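Local atomic coordinates of putative carboxynorspermidine decarboxylase protein (Sinorhizobium meliloti, PDB entry 3MT1), a protein that probably catalyses the pyridoxal 5'-phosphate-dependent decarboxylation of carboxynorspermidine and carboxyspermidine to norspermidine and spermidine. Residues Arg20-His23 with Val24-Lys27; Asp46-Arg49 with Asp50-Gly54; Asp109-Gly113 with Ile114-Leu118; Phe170-Phe173 with Asp174-Gly178; Arg353-Thr356 with Tyr357-Glu361. All coordinates share one frame; numbering follows the deposited sequence.

Contact 1: Arg20-His23 with Val24-Lys27; sequences RIAH and VREK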
loop_
_atom_site.group_PDB
_atom_site.type_symbol
_atom_site.label_atom_id
_atom_site.label_comp_id
_atom_site.label_asym_id
_atom_site.label_seq_id
_atom_site.Cartn_x
_atom_site.Cartn_y
_atom_site.Cartn_z
ATOM N N ARG B 20 -25.881 3.813 -17.022
ATOM C CA ARG B 20 -26.812 3.049 -16.190
ATOM C C ARG B 20 -27.091 3.828 -14.911
ATOM O O ARG B 20 -28.217 3.869 -14.422
ATOM C CB ARG B 20 -26.275 1.653 -15.917
ATOM C CG ARG B 20 -25.933 0.914 -17.190
ATOM C CD ARG B 20 -25.352 -0.450 -16.905
ATOM N NE ARG B 20 -25.532 -1.321 -18.051
ATOM C CZ ARG B 20 -25.286 -2.622 -18.060
ATOM N NH1 ARG B 20 -24.813 -3.227 -16.977
ATOM N NH2 ARG B 20 -25.494 -3.311 -19.165
ATOM N N ILE B 21 -26.048 4.476 -14.405
ATOM C CA ILE B 21 -26.175 5.478 -13.351
ATOM C C ILE B 21 -27.204 6.604 -13.678
ATOM O O ILE B 21 -28.180 6.783 -12.950
ATOM C CB ILE B 21 -24.769 6.039 -12.958
ATOM C CG1 ILE B 21 -23.994 4.930 -12.230
ATOM C CG2 ILE B 21 -24.902 7.298 -12.104
ATOM C CD1 ILE B 21 -22.674 5.307 -11.637
ATOM N N ALA B 22 -26.990 7.330 -14.770
ATOM C CA ALA B 22 -27.947 8.331 -15.257
ATOM C C ALA B 22 -29.419 7.789 -15.284
ATOM O O ALA B 22 -30.358 8.413 -14.748
ATOM C CB ALA B 22 -27.520 8.798 -16.624
ATOM N N HIS B 23 -29.599 6.620 -15.897
ATOM C CA HIS B 23 -30.895 5.946 -15.951
ATOM C C HIS B 23 -31.507 5.872 -14.537
ATOM O O HIS B 23 -32.629 6.296 -14.324
ATOM C CB HIS B 23 -30.697 4.558 -16.566
ATOM C CG HIS B 23 -31.944 3.754 -16.682
ATOM N ND1 HIS B 23 -32.706 3.727 -17.829
ATOM C CD2 HIS B 23 -32.555 2.927 -15.802
ATOM C CE1 HIS B 23 -33.741 2.925 -17.646
ATOM N NE2 HIS B 23 -33.672 2.427 -16.424
ATOM N N VAL B 24 -30.738 5.397 -13.562
ATOM C CA VAL B 24 -31.204 5.364 -12.186
ATOM C C VAL B 24 -31.564 6.763 -11.673
ATOM O O VAL B 24 -32.629 6.944 -11.097
ATOM C CB VAL B 24 -30.156 4.741 -11.247
ATOM C CG1 VAL B 24 -30.482 5.060 -9.776
ATOM C CG2 VAL B 24 -30.025 3.236 -11.502
ATOM N N ARG B 25 -30.684 7.741 -11.888
ATOM C CA ARG B 25 -30.936 9.107 -11.454
ATOM C C ARG B 25 -32.241 9.624 -12.070
ATOM O O ARG B 25 -33.025 10.310 -11.428
ATOM C CB ARG B 25 -29.788 10.024 -11.881
ATOM C CG ARG B 25 -28.461 9.618 -11.332
ATOM C CD ARG B 25 -27.283 10.489 -11.795
ATOM N NE ARG B 25 -27.587 11.904 -11.923
ATOM C CZ ARG B 25 -27.745 12.511 -13.099
ATOM N NH1 ARG B 25 -27.602 11.827 -14.230
ATOM N NH2 ARG B 25 -28.038 13.804 -13.149
ATOM N N GLU B 26 -32.462 9.276 -13.324
ATOM C CA GLU B 26 -33.596 9.758 -14.076
ATOM C C GLU B 26 -34.910 9.121 -13.526
ATOM O O GLU B 26 -35.888 9.827 -13.223
ATOM C CB GLU B 26 -33.325 9.399 -15.542
ATOM C CG GLU B 26 -34.325 9.856 -16.576
ATOM C CD GLU B 26 -34.179 9.042 -17.879
ATOM O OE1 GLU B 26 -33.079 8.460 -18.100
ATOM O OE2 GLU B 26 -35.144 8.985 -18.677
ATOM N N LYS B 27 -34.891 7.796 -13.361
ATOM C CA LYS B 27 -36.048 7.016 -12.913
ATOM C C LYS B 27 -36.385 7.256 -11.460
ATOM O O LYS B 27 -37.561 7.260 -11.092
ATOM C CB LYS B 27 -35.793 5.522 -13.098
ATOM C CG LYS B 27 -35.651 5.056 -14.532
ATOM C CD LYS B 27 -36.727 5.619 -15.429
ATOM C CE LYS B 27 -36.742 4.890 -16.737
ATOM N NZ LYS B 27 -37.598 5.555 -17.755
#

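Contact 2: Asp46-Arg49 with Asp50-Gly54; sequences DLMR and DYMDG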
loop_
_atom_site.group_PDB
_atom_site.type_symbol
_atom_site.label_atom_id
_atom_site.label_comp_id
_atom_site.label_asym_id
_atom_site.label_seq_id
_atom_site.Cartn_x
_atom_site.Cartn_y
_atom_site.Cartn_z
ATOM N N ASP B 46 -14.028 14.436 -16.537
ATOM C CA ASP B 46 -14.744 15.132 -17.602
ATOM C C ASP B 46 -15.725 14.208 -18.260
ATOM O O ASP B 46 -16.843 14.616 -18.568
ATOM C CB ASP B 46 -13.785 15.763 -18.627
ATOM C CG ASP B 46 -13.175 17.081 -18.109
ATOM O OD1 ASP B 46 -13.849 17.731 -17.267
ATOM O OD2 ASP B 46 -12.034 17.470 -18.511
ATOM N N LEU B 47 -15.331 12.953 -18.444
ATOM C CA LEU B 47 -16.271 11.986 -18.976
ATOM C C LEU B 47 -17.395 11.634 -17.989
ATOM O O LEU B 47 -18.538 11.591 -18.393
ATOM C CB LEU B 47 -15.570 10.754 -19.564
ATOM C CG LEU B 47 -16.421 9.496 -19.785
ATOM C CD1 LEU B 47 -17.320 9.592 -21.039
ATOM C CD2 LEU B 47 -15.520 8.278 -19.867
HETATM N N MSE B 48 -17.097 11.464 -16.705
HETATM C CA MSE B 48 -18.114 11.054 -15.730
HETATM C C MSE B 48 -19.072 12.175 -15.283
HETATM O O MSE B 48 -20.218 11.903 -14.913
HETATM C CB MSE B 48 -17.444 10.432 -14.497
HETATM C CG MSE B 48 -16.589 9.266 -14.827
HETATM SE SE MSE B 48 -15.432 8.689 -13.397
HETATM C CE MSE B 48 -16.711 7.695 -12.389
ATOM N N ARG B 49 -18.580 13.412 -15.282
ATOM C CA ARG B 49 -19.314 14.581 -14.802
ATOM C C ARG B 49 -20.781 14.648 -15.283
ATOM O O ARG B 49 -21.703 14.827 -14.483
ATOM C CB ARG B 49 -18.567 15.871 -15.222
ATOM C CG ARG B 49 -18.632 16.985 -14.207
ATOM C CD ARG B 49 -17.988 18.296 -14.642
ATOM N NE ARG B 49 -18.972 19.389 -14.521
ATOM C CZ ARG B 49 -18.754 20.593 -13.970
ATOM N NH1 ARG B 49 -17.565 20.902 -13.430
ATOM N NH2 ARG B 49 -19.743 21.505 -13.939
ATOM N N ASP B 50 -20.994 14.512 -16.590
ATOM C CA ASP B 50 -22.328 14.739 -17.130
ATOM C C ASP B 50 -23.342 13.655 -16.781
ATOM O O ASP B 50 -24.518 13.801 -17.096
ATOM C CB ASP B 50 -22.277 14.965 -18.636
ATOM C CG ASP B 50 -21.449 16.186 -19.013
ATOM O OD1 ASP B 50 -21.569 17.239 -18.331
ATOM O OD2 ASP B 50 -20.680 16.088 -19.990
ATOM N N TYR B 51 -22.893 12.589 -16.115
ATOM C CA TYR B 51 -23.763 11.478 -15.779
ATOM C C TYR B 51 -23.985 11.356 -14.294
ATOM O O TYR B 51 -24.822 10.558 -13.849
ATOM C CB TYR B 51 -23.226 10.148 -16.315
ATOM C CG TYR B 51 -22.992 10.040 -17.825
ATOM C CD1 TYR B 51 -23.974 9.503 -18.673
ATOM C CD2 TYR B 51 -21.770 10.443 -18.399
ATOM C CE1 TYR B 51 -23.741 9.356 -20.052
ATOM C CE2 TYR B 51 -21.532 10.324 -19.771
ATOM C CZ TYR B 51 -22.520 9.765 -20.598
ATOM O OH TYR B 51 -22.297 9.639 -21.966
HETATM N N MSE B 52 -23.235 12.129 -13.527
HETATM C CA MSE B 52 -23.310 12.071 -12.078
HETATM C C MSE B 52 -23.544 13.427 -11.440
HETATM O O MSE B 52 -23.643 14.443 -12.137
HETATM C CB MSE B 52 -22.069 11.406 -11.512
HETATM C CG MSE B 52 -21.870 10.000 -12.071
HETATM SE SE MSE B 52 -20.347 9.105 -11.237
HETATM C CE MSE B 52 -21.231 8.376 -9.736
ATOM N N ASP B 53 -23.651 13.455 -10.115
ATOM C CA ASP B 53 -24.077 14.679 -9.412
ATOM C C ASP B 53 -22.993 15.285 -8.515
ATOM O O ASP B 53 -23.247 16.312 -7.876
ATOM C CB ASP B 53 -25.355 14.420 -8.595
ATOM C CG ASP B 53 -26.549 14.076 -9.476
ATOM O OD1 ASP B 53 -27.163 15.022 -10.037
ATOM O OD2 ASP B 53 -26.881 12.863 -9.610
ATOM N N GLY B 54 -21.809 14.670 -8.476
ATOM C CA GLY B 54 -20.755 15.056 -7.558
ATOM C C GLY B 54 -19.904 13.911 -7.000
ATOM O O GLY B 54 -19.861 12.796 -7.544
#

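Contact 3: Asp109-Gly113 with Ile114-Leu118; sequences DKAAG and IARGL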
loop_
_atom_site.group_PDB
_atom_site.type_symbol
_atom_site.label_atom_id
_atom_site.label_comp_id
_atom_site.label_asym_id
_atom_site.label_seq_id
_atom_site.Cartn_x
_atom_site.Cartn_y
_atom_site.Cartn_z
ATOM N N ASP B 109 -20.265 25.102 14.722
ATOM C CA ASP B 109 -19.981 26.514 14.424
ATOM C C ASP B 109 -19.258 26.742 13.103
ATOM O O ASP B 109 -19.698 27.538 12.280
ATOM C CB ASP B 109 -19.249 27.208 15.578
ATOM C CG ASP B 109 -20.197 27.745 16.606
ATOM O OD1 ASP B 109 -21.395 27.860 16.297
ATOM O OD2 ASP B 109 -19.760 28.064 17.723
ATOM N N LYS B 110 -18.164 26.031 12.896
ATOM C CA LYS B 110 -17.389 26.158 11.669
ATOM C C LYS B 110 -18.151 25.728 10.398
ATOM O O LYS B 110 -17.952 26.311 9.322
ATOM C CB LYS B 110 -16.079 25.401 11.822
ATOM C CG LYS B 110 -15.036 26.228 12.507
ATOM C CD LYS B 110 -14.067 25.358 13.287
ATOM C CE LYS B 110 -12.761 26.101 13.633
ATOM N NZ LYS B 110 -13.010 27.550 13.881
ATOM N N ALA B 111 -19.044 24.748 10.547
ATOM C CA ALA B 111 -19.813 24.215 9.424
ATOM C C ALA B 111 -21.148 24.954 9.237
ATOM O O ALA B 111 -22.022 24.504 8.487
ATOM C CB ALA B 111 -20.037 22.705 9.618
ATOM N N ALA B 112 -21.298 26.088 9.921
ATOM C CA ALA B 112 -22.567 26.809 9.971
ATOM C C ALA B 112 -23.116 27.217 8.603
ATOM O O ALA B 112 -24.321 27.300 8.434
ATOM C CB ALA B 112 -22.447 28.028 10.875
ATOM N N GLY B 113 -22.249 27.480 7.631
ATOM C CA GLY B 113 -22.726 28.001 6.352
ATOM C C GLY B 113 -23.286 26.981 5.376
ATOM O O GLY B 113 -23.888 27.342 4.382
ATOM N N ILE B 114 -23.067 25.703 5.646
ATOM C CA ILE B 114 -23.459 24.652 4.738
ATOM C C ILE B 114 -24.341 23.668 5.473
ATOM O O ILE B 114 -24.441 23.733 6.709
ATOM C CB ILE B 114 -22.223 23.923 4.128
ATOM C CG1 ILE B 114 -21.283 23.426 5.236
ATOM C CG2 ILE B 114 -21.488 24.835 3.101
ATOM C CD1 ILE B 114 -20.214 22.488 4.766
ATOM N N ALA B 115 -24.975 22.776 4.710
ATOM C CA ALA B 115 -25.853 21.721 5.232
ATOM C C ALA B 115 -25.051 20.678 6.041
ATOM O O ALA B 115 -24.007 20.217 5.590
ATOM C CB ALA B 115 -26.617 21.040 4.079
ATOM N N ARG B 116 -25.535 20.326 7.231
ATOM C CA ARG B 116 -24.827 19.414 8.094
ATOM C C ARG B 116 -25.621 18.129 8.214
ATOM O O ARG B 116 -26.862 18.146 8.242
ATOM C CB ARG B 116 -24.575 20.058 9.467
ATOM C CG ARG B 116 -23.587 21.263 9.418
ATOM C CD ARG B 116 -23.632 22.166 10.660
ATOM N NE ARG B 116 -24.999 22.528 11.053
ATOM C CZ ARG B 116 -25.743 23.476 10.485
ATOM N NH1 ARG B 116 -25.285 24.207 9.465
ATOM N NH2 ARG B 116 -26.965 23.693 10.934
ATOM N N GLY B 117 -24.893 17.018 8.267
ATOM C CA GLY B 117 -25.468 15.683 8.363
ATOM C C GLY B 117 -24.817 14.877 9.459
ATOM O O GLY B 117 -23.795 15.267 10.022
ATOM N N LEU B 118 -25.417 13.742 9.791
ATOM C CA LEU B 118 -24.911 12.908 10.866
ATOM C C LEU B 118 -24.981 11.483 10.363
ATOM O O LEU B 118 -25.958 11.103 9.737
ATOM C CB LEU B 118 -25.776 13.098 12.130
ATOM C CG LEU B 118 -25.377 12.330 13.404
ATOM C CD1 LEU B 118 -24.266 13.052 14.175
ATOM C CD2 LEU B 118 -26.560 12.067 14.327
HETATM O O HOH W 1 -26.664 27.086 9.089
#

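Contact 4: Phe170-Phe173 with Asp174-Gly178; sequences FGLF and DRMLG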
loop_
_atom_site.group_PDB
_atom_site.type_symbol
_atom_site.label_atom_id
_atom_site.label_comp_id
_atom_site.label_asym_id
_atom_site.label_seq_id
_atom_site.Cartn_x
_atom_site.Cartn_y
_atom_site.Cartn_z
ATOM N N PHE B 170 -30.812 -7.320 -5.311
ATOM C CA PHE B 170 -31.769 -6.270 -5.015
ATOM C C PHE B 170 -32.610 -6.616 -3.804
ATOM O O PHE B 170 -32.860 -5.753 -2.946
ATOM C CB PHE B 170 -32.685 -6.019 -6.189
ATOM C CG PHE B 170 -33.876 -5.181 -5.841
ATOM C CD1 PHE B 170 -33.713 -3.833 -5.489
ATOM C CD2 PHE B 170 -35.148 -5.733 -5.851
ATOM C CE1 PHE B 170 -34.797 -3.053 -5.145
ATOM C CE2 PHE B 170 -36.268 -4.954 -5.526
ATOM C CZ PHE B 170 -36.089 -3.609 -5.170
ATOM N N GLY B 171 -33.047 -7.880 -3.748
ATOM C CA GLY B 171 -33.816 -8.392 -2.629
ATOM C C GLY B 171 -33.175 -8.057 -1.289
ATOM O O GLY B 171 -33.887 -7.631 -0.354
ATOM N N LEU B 172 -31.842 -8.232 -1.194
ATOM C CA LEU B 172 -31.112 -7.987 0.053
ATOM C C LEU B 172 -31.052 -6.522 0.389
ATOM O O LEU B 172 -31.275 -6.154 1.547
ATOM C CB LEU B 172 -29.695 -8.569 0.032
ATOM C CG LEU B 172 -28.804 -8.111 1.203
ATOM C CD1 LEU B 172 -29.269 -8.662 2.551
ATOM C CD2 LEU B 172 -27.340 -8.466 0.955
ATOM N N PHE B 173 -30.732 -5.693 -0.608
ATOM C CA PHE B 173 -30.834 -4.237 -0.449
ATOM C C PHE B 173 -32.245 -3.852 0.018
ATOM O O PHE B 173 -32.417 -3.058 0.959
ATOM C CB PHE B 173 -30.484 -3.474 -1.740
ATOM C CG PHE B 173 -30.861 -2.018 -1.685
ATOM C CD1 PHE B 173 -30.127 -1.122 -0.913
ATOM C CD2 PHE B 173 -31.987 -1.543 -2.358
ATOM C CE1 PHE B 173 -30.490 0.216 -0.833
ATOM C CE2 PHE B 173 -32.359 -0.185 -2.282
ATOM C CZ PHE B 173 -31.608 0.685 -1.519
ATOM N N ASP B 174 -33.260 -4.430 -0.622
ATOM C CA ASP B 174 -34.630 -4.104 -0.228
ATOM C C ASP B 174 -34.908 -4.312 1.264
ATOM O O ASP B 174 -35.534 -3.448 1.903
ATOM C CB ASP B 174 -35.684 -4.845 -1.039
ATOM C CG ASP B 174 -37.085 -4.490 -0.580
ATOM O OD1 ASP B 174 -37.347 -3.259 -0.421
ATOM O OD2 ASP B 174 -37.893 -5.429 -0.329
ATOM N N ARG B 175 -34.437 -5.437 1.809
ATOM C CA ARG B 175 -34.585 -5.697 3.232
ATOM C C ARG B 175 -33.804 -4.745 4.114
ATOM O O ARG B 175 -34.270 -4.360 5.170
ATOM C CB ARG B 175 -34.223 -7.137 3.554
ATOM C CG ARG B 175 -35.118 -8.053 2.811
ATOM C CD ARG B 175 -35.165 -9.397 3.408
ATOM N NE ARG B 175 -36.219 -10.168 2.776
ATOM C CZ ARG B 175 -37.433 -10.316 3.292
ATOM N NH1 ARG B 175 -37.726 -9.736 4.456
ATOM N NH2 ARG B 175 -38.341 -11.052 2.645
HETATM N N MSE B 176 -32.620 -4.343 3.671
HETATM C CA MSE B 176 -31.773 -3.471 4.485
HETATM C C MSE B 176 -32.365 -2.078 4.590
HETATM O O MSE B 176 -32.336 -1.448 5.649
HETATM C CB MSE B 176 -30.391 -3.431 3.892
HETATM C CG MSE B 176 -29.874 -4.800 3.674
HETATM SE SE MSE B 176 -28.537 -5.218 4.968
HETATM C CE MSE B 176 -27.039 -4.806 3.778
ATOM N N LEU B 177 -32.923 -1.612 3.481
ATOM C CA LEU B 177 -33.636 -0.371 3.473
ATOM C C LEU B 177 -34.868 -0.469 4.397
ATOM O O LEU B 177 -35.290 0.518 5.019
ATOM C CB LEU B 177 -34.039 -0.040 2.040
ATOM C CG LEU B 177 -34.613 1.349 1.837
ATOM C CD1 LEU B 177 -33.636 2.437 2.320
ATOM C CD2 LEU B 177 -35.009 1.534 0.384
ATOM N N GLY B 178 -35.425 -1.674 4.491
ATOM C CA GLY B 178 -36.582 -1.916 5.334
ATOM C C GLY B 178 -36.244 -1.758 6.800
ATOM O O GLY B 178 -36.973 -1.092 7.526
#

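Contact 5: Arg353-Thr356 with Tyr357-Glu361; sequences REFT and YADYE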
loop_
_atom_site.group_PDB
_atom_site.type_symbol
_atom_site.label_atom_id
_atom_site.label_comp_id
_atom_site.label_asym_id
_atom_site.label_seq_id
_atom_site.Cartn_x
_atom_site.Cartn_y
_atom_site.Cartn_z
ATOM N N ARG B 353 -0.520 9.412 -17.606
ATOM C CA ARG B 353 0.498 9.681 -16.599
ATOM C C ARG B 353 1.465 8.528 -16.528
ATOM O O ARG B 353 1.068 7.373 -16.388
ATOM C CB ARG B 353 -0.146 9.863 -15.222
ATOM C CG ARG B 353 0.819 10.017 -14.017
ATOM C CD ARG B 353 1.566 11.353 -13.980
ATOM N NE ARG B 353 1.964 11.707 -12.621
ATOM C CZ ARG B 353 3.186 11.548 -12.099
ATOM N NH1 ARG B 353 4.183 11.016 -12.821
ATOM N NH2 ARG B 353 3.413 11.915 -10.832
ATOM N N GLU B 354 2.747 8.860 -16.612
ATOM C CA GLU B 354 3.804 7.882 -16.572
ATOM C C GLU B 354 4.609 8.203 -15.320
ATOM O O GLU B 354 4.911 9.373 -15.071
ATOM C CB GLU B 354 4.665 8.078 -17.799
ATOM C CG GLU B 354 5.225 6.825 -18.456
ATOM C CD GLU B 354 5.885 7.141 -19.834
ATOM O OE1 GLU B 354 6.428 8.274 -20.007
ATOM O OE2 GLU B 354 5.866 6.261 -20.735
ATOM N N PHE B 355 4.923 7.174 -14.524
ATOM C CA PHE B 355 5.684 7.355 -13.306
ATOM C C PHE B 355 7.138 7.033 -13.568
ATOM O O PHE B 355 7.464 6.012 -14.169
ATOM C CB PHE B 355 5.109 6.556 -12.142
ATOM C CG PHE B 355 3.638 6.862 -11.853
ATOM C CD1 PHE B 355 2.628 6.014 -12.305
ATOM C CD2 PHE B 355 3.272 8.014 -11.149
ATOM C CE1 PHE B 355 1.287 6.305 -12.053
ATOM C CE2 PHE B 355 1.959 8.314 -10.899
ATOM C CZ PHE B 355 0.953 7.466 -11.335
ATOM N N THR B 356 8.018 7.935 -13.149
ATOM C CA THR B 356 9.396 7.868 -13.529
ATOM C C THR B 356 10.254 7.726 -12.275
ATOM O O THR B 356 9.754 7.820 -11.150
ATOM C CB THR B 356 9.768 9.162 -14.223
ATOM O OG1 THR B 356 9.745 10.204 -13.255
ATOM C CG2 THR B 356 8.772 9.487 -15.327
ATOM N N TYR B 357 11.550 7.536 -12.473
ATOM C CA TYR B 357 12.502 7.464 -11.383
ATOM C C TYR B 357 12.358 8.635 -10.400
ATOM O O TYR B 357 12.394 8.461 -9.167
ATOM C CB TYR B 357 13.947 7.381 -11.936
ATOM C CG TYR B 357 14.964 7.449 -10.845
ATOM C CD1 TYR B 357 15.190 6.342 -10.025
ATOM C CD2 TYR B 357 15.667 8.620 -10.589
ATOM C CE1 TYR B 357 16.117 6.391 -9.004
ATOM C CE2 TYR B 357 16.601 8.687 -9.549
ATOM C CZ TYR B 357 16.806 7.560 -8.768
ATOM O OH TYR B 357 17.671 7.584 -7.729
ATOM N N ALA B 358 12.197 9.827 -10.952
ATOM C CA ALA B 358 12.096 11.031 -10.140
ATOM C C ALA B 358 10.842 10.988 -9.231
ATOM O O ALA B 358 10.871 11.511 -8.128
ATOM C CB ALA B 358 12.104 12.276 -11.033
ATOM N N ASP B 359 9.748 10.365 -9.674
ATOM C CA ASP B 359 8.635 10.126 -8.771
ATOM C C ASP B 359 9.099 9.223 -7.647
ATOM O O ASP B 359 8.959 9.565 -6.494
ATOM C CB ASP B 359 7.452 9.520 -9.506
ATOM C CG ASP B 359 6.819 10.489 -10.459
ATOM O OD1 ASP B 359 6.404 11.563 -10.003
ATOM O OD2 ASP B 359 6.740 10.203 -11.682
ATOM N N TYR B 360 9.700 8.084 -7.965
ATOM C CA TYR B 360 10.182 7.204 -6.911
ATOM C C TYR B 360 11.091 7.921 -5.929
ATOM O O TYR B 360 10.838 7.890 -4.731
ATOM C CB TYR B 360 10.897 5.995 -7.505
ATOM C CG TYR B 360 11.657 5.143 -6.522
ATOM C CD1 TYR B 360 10.994 4.366 -5.556
ATOM C CD2 TYR B 360 13.040 5.056 -6.600
ATOM C CE1 TYR B 360 11.727 3.550 -4.669
ATOM C CE2 TYR B 360 13.771 4.268 -5.742
ATOM C CZ TYR B 360 13.128 3.528 -4.791
ATOM O OH TYR B 360 13.887 2.740 -3.985
ATOM N N GLU B 361 12.121 8.604 -6.460
ATOM C CA GLU B 361 13.181 9.187 -5.642
ATOM C C GLU B 361 12.612 10.238 -4.714
ATOM O O GLU B 361 12.978 10.303 -3.526
ATOM C CB GLU B 361 14.256 9.841 -6.503
ATOM C CG GLU B 361 15.556 10.014 -5.761
ATOM C CD GLU B 361 16.536 10.939 -6.436
ATOM O OE1 GLU B 361 17.755 10.597 -6.471
ATOM O OE2 GLU B 361 16.091 12.004 -6.916
#

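Contact 1: Arg20-His23 with Val24-Lys27
R25 runs back along an alpha helix, residues 11-28, to I21 and A22 one turn earlier. Its CB lies 3.3 Å from A22 O and its CG equally close to I21 O, the same oxygen that accepts the R25 N-H in the helix's own bond pattern. CD then passes 4.0 Å from I21 CG2, a long aliphatic stem crossing a branched one at a slant. A bend at chi3 (37°) turns the guanidinium back over the preceding turn, where NH1 comes 3.9 Å from A22 CB; the methyl sits at the edge of the flat group, in its plane. Alanine suits this position because so short a side chain lets the guanidinium settle close to the helix. The charge itself is used elsewhere, for NE forms a salt bridge with D53. I21 and V24, apolar and buried, both touch F202, and V24 also touches helix 209-223. H23 is tied to that same helix through NE2 and D210, which would help fix the turn of the imidazole. Across one face of this ring lies the stem of K27, a CH-pi contact with CG 4.1 Å from the ring centroid, while CE approaches H23 CE1 to 3.7 Å.

Contact 2: Asp46-Arg49 with Asp50-Gly54
M48 and M52, both selenomethionines, lie side by side and point the same way, with M48 CE 4.1 Å from M52 SE. In each, CG stands anti to the carbonyl carbon (chi1 -58° in both), and a matching bend at chi3 keeps the two long, flexible chains alongside each other. The unbranched methionine chain suits a buried place against helix 233-236, where both meet S235. Y51 is turned differently: its ring offers an edge to the backbone, with CD2 3.4 Å from L47 O in the ring plane, while CE2 reaches L47 CD1 at 4.5 Å. The side chains of Y51 and L47 both touch helix 11-28, Y51 at M18 and L47 at L14. Y51 and M52 lie in a type I beta turn from R49 to M52, which leads from helix 45-49 toward barrel strand 54-57. M52 N donates to R49 O (3.2 Å) to close the turn, and Y51 N donates to M48 O (3.0 Å). R49 O and M52 O, two acceptors 3.1 Å apart, both receive a hydrogen bond from K72 NZ, whose positive charge would ease their repulsion. Beyond the turn, D53 OD2 accepts from A32 N.

Contact 3: Asp109-Gly113 with Ile114-Leu118
A111 and R116 meet where two overlapping type I beta turns, D109-A112 and A111-I114, deliver the chain into strand 115-119, the fifth strand of the parallel barrel. Backbone bonds shape the turns: A112 N donates to D109 O, and I114 N to A111 O at 3.3 Å. The side chain of R116 adds a polar contact to the same acceptor, NH1 giving A111 O a weak bond of 3.4 Å at the edge of the guanidinium. A water accepts from R116 NH1 (3.2 Å) and lies beside A112 O, although that second separation is too short for its exact place to be trusted. The stronger hold on the arginine comes from outside, where NE donates to R155 O. Apolar contact runs beneath these bonds: A111 CB lies 3.8 Å from both CG and CD of R116, a small methyl letting the long stem pass close, and both residues also touch I96 on the neighbouring strand. A leucine in place of R116 would probably cost R155 O its donor and A111 O one of its partners. I114, branched and apolar, touches V90 and I96; its CG1, set between the backbone N and the carbonyl carbon (chi1 53°), lies 3.5 Å from A111 O.

Contact 4: Phe170-Phe173 with Asp174-Gly178
F170 O takes the N-H of D174 at 2.7 Å, starting the regular i to i+4 bonding of helix 170-190. G171 O likewise accepts from R175 N (3.1 Å), and F173 O from L177 N in a nearly straight bond (3.0 Å, 171° at the hydrogen). M176 N also donates to L172 O, but that oxygen is less surely placed. At the first turn an N-H has no earlier helical carbonyl to meet; for L172 N the carboxylate of D169, just before the helix, serves instead. D174 sends its charge across to helix 209-223, OD1 forming a salt bridge with R215; CG anti to the backbone N (chi1 179°) places the carboxylate for this. The CB of D174 lies over one face of the F170 ring, 4.3 Å from CZ, joining a polar tip to an apolar base. F173 and L177, one turn apart and buried, lie side by side and point the same way, F173 CZ 4.0 Å from L177 CD2. Here large apolar groups suit the face turned to helix 209-223, where F173 meets F212 edge-to-face and L177 packs on F219. Helix 170-190, packed in this way beside helix 209-223, is the crossover of a beta-alpha-beta unit, linking parallel strands 158-160 and 193-195 of the eight-stranded barrel.

Contact 5: Arg353-Thr356 with Tyr357-Glu361
T356, in extended conformation, passes the chain directly to Y357, where the backbone angles become helical; its carbonyl O accepts from Y360 N (3.2 Å), the first turn's i to i+4 bond. T356 is thus the N-cap of helix 357-362. D359 turns its side chain back to the cap, and OD2 takes the T356 N-H on its anti lone pair (3.0 Å). This is the half of a capping box in which the N3 side chain takes the N-H of the N-cap residue. R353, at the end of strand 349-353, comes from the opposite direction and grips the carboxylate end-on, NH1 to D359 OD2 (2.9 Å) and NH2 to D359 OD1 (3.1 Å). Aspartate suits the place because its carboxylate takes the cap N-H and both R353 nitrogens at once, OD2 accepting from both NH1 and T356 N. The guanidinium and carboxylate planes are turned 48° apart. F355 CD2 lies over one guanidinium face, 3.5 Å above its plane. R353 NE donates to Q362 O of the second subunit. A leucine in place of R353 would probably leave the D359 charge without its mate and Q362 O without this donor. The ring of Y357 makes a cation-pi contact with R64 of the second subunit.

In the fold
Contacts 1, 2, 4 and 5 are all partly buried; only contact 3 is a surface contact. Contacts 1 and 2 touch directly, through the salt bridge of R25 with D53 and the packing of I21 on M52. Contact 4 lies elsewhere on the barrel's helical layer, about 9 Å from contact 1 at the nearest atoms, yet the two share a neighbour, helix 209-223, reached at D210 from one and R215 from the other. Contact 3 combines turn bonds and one arginine with a little apolar packing. Contact 5 stands apart, across the chain's centre from contacts 1 and 4; its salt bridge and helix cap lie at the dimer interface, whereas the other four touch no second subunit.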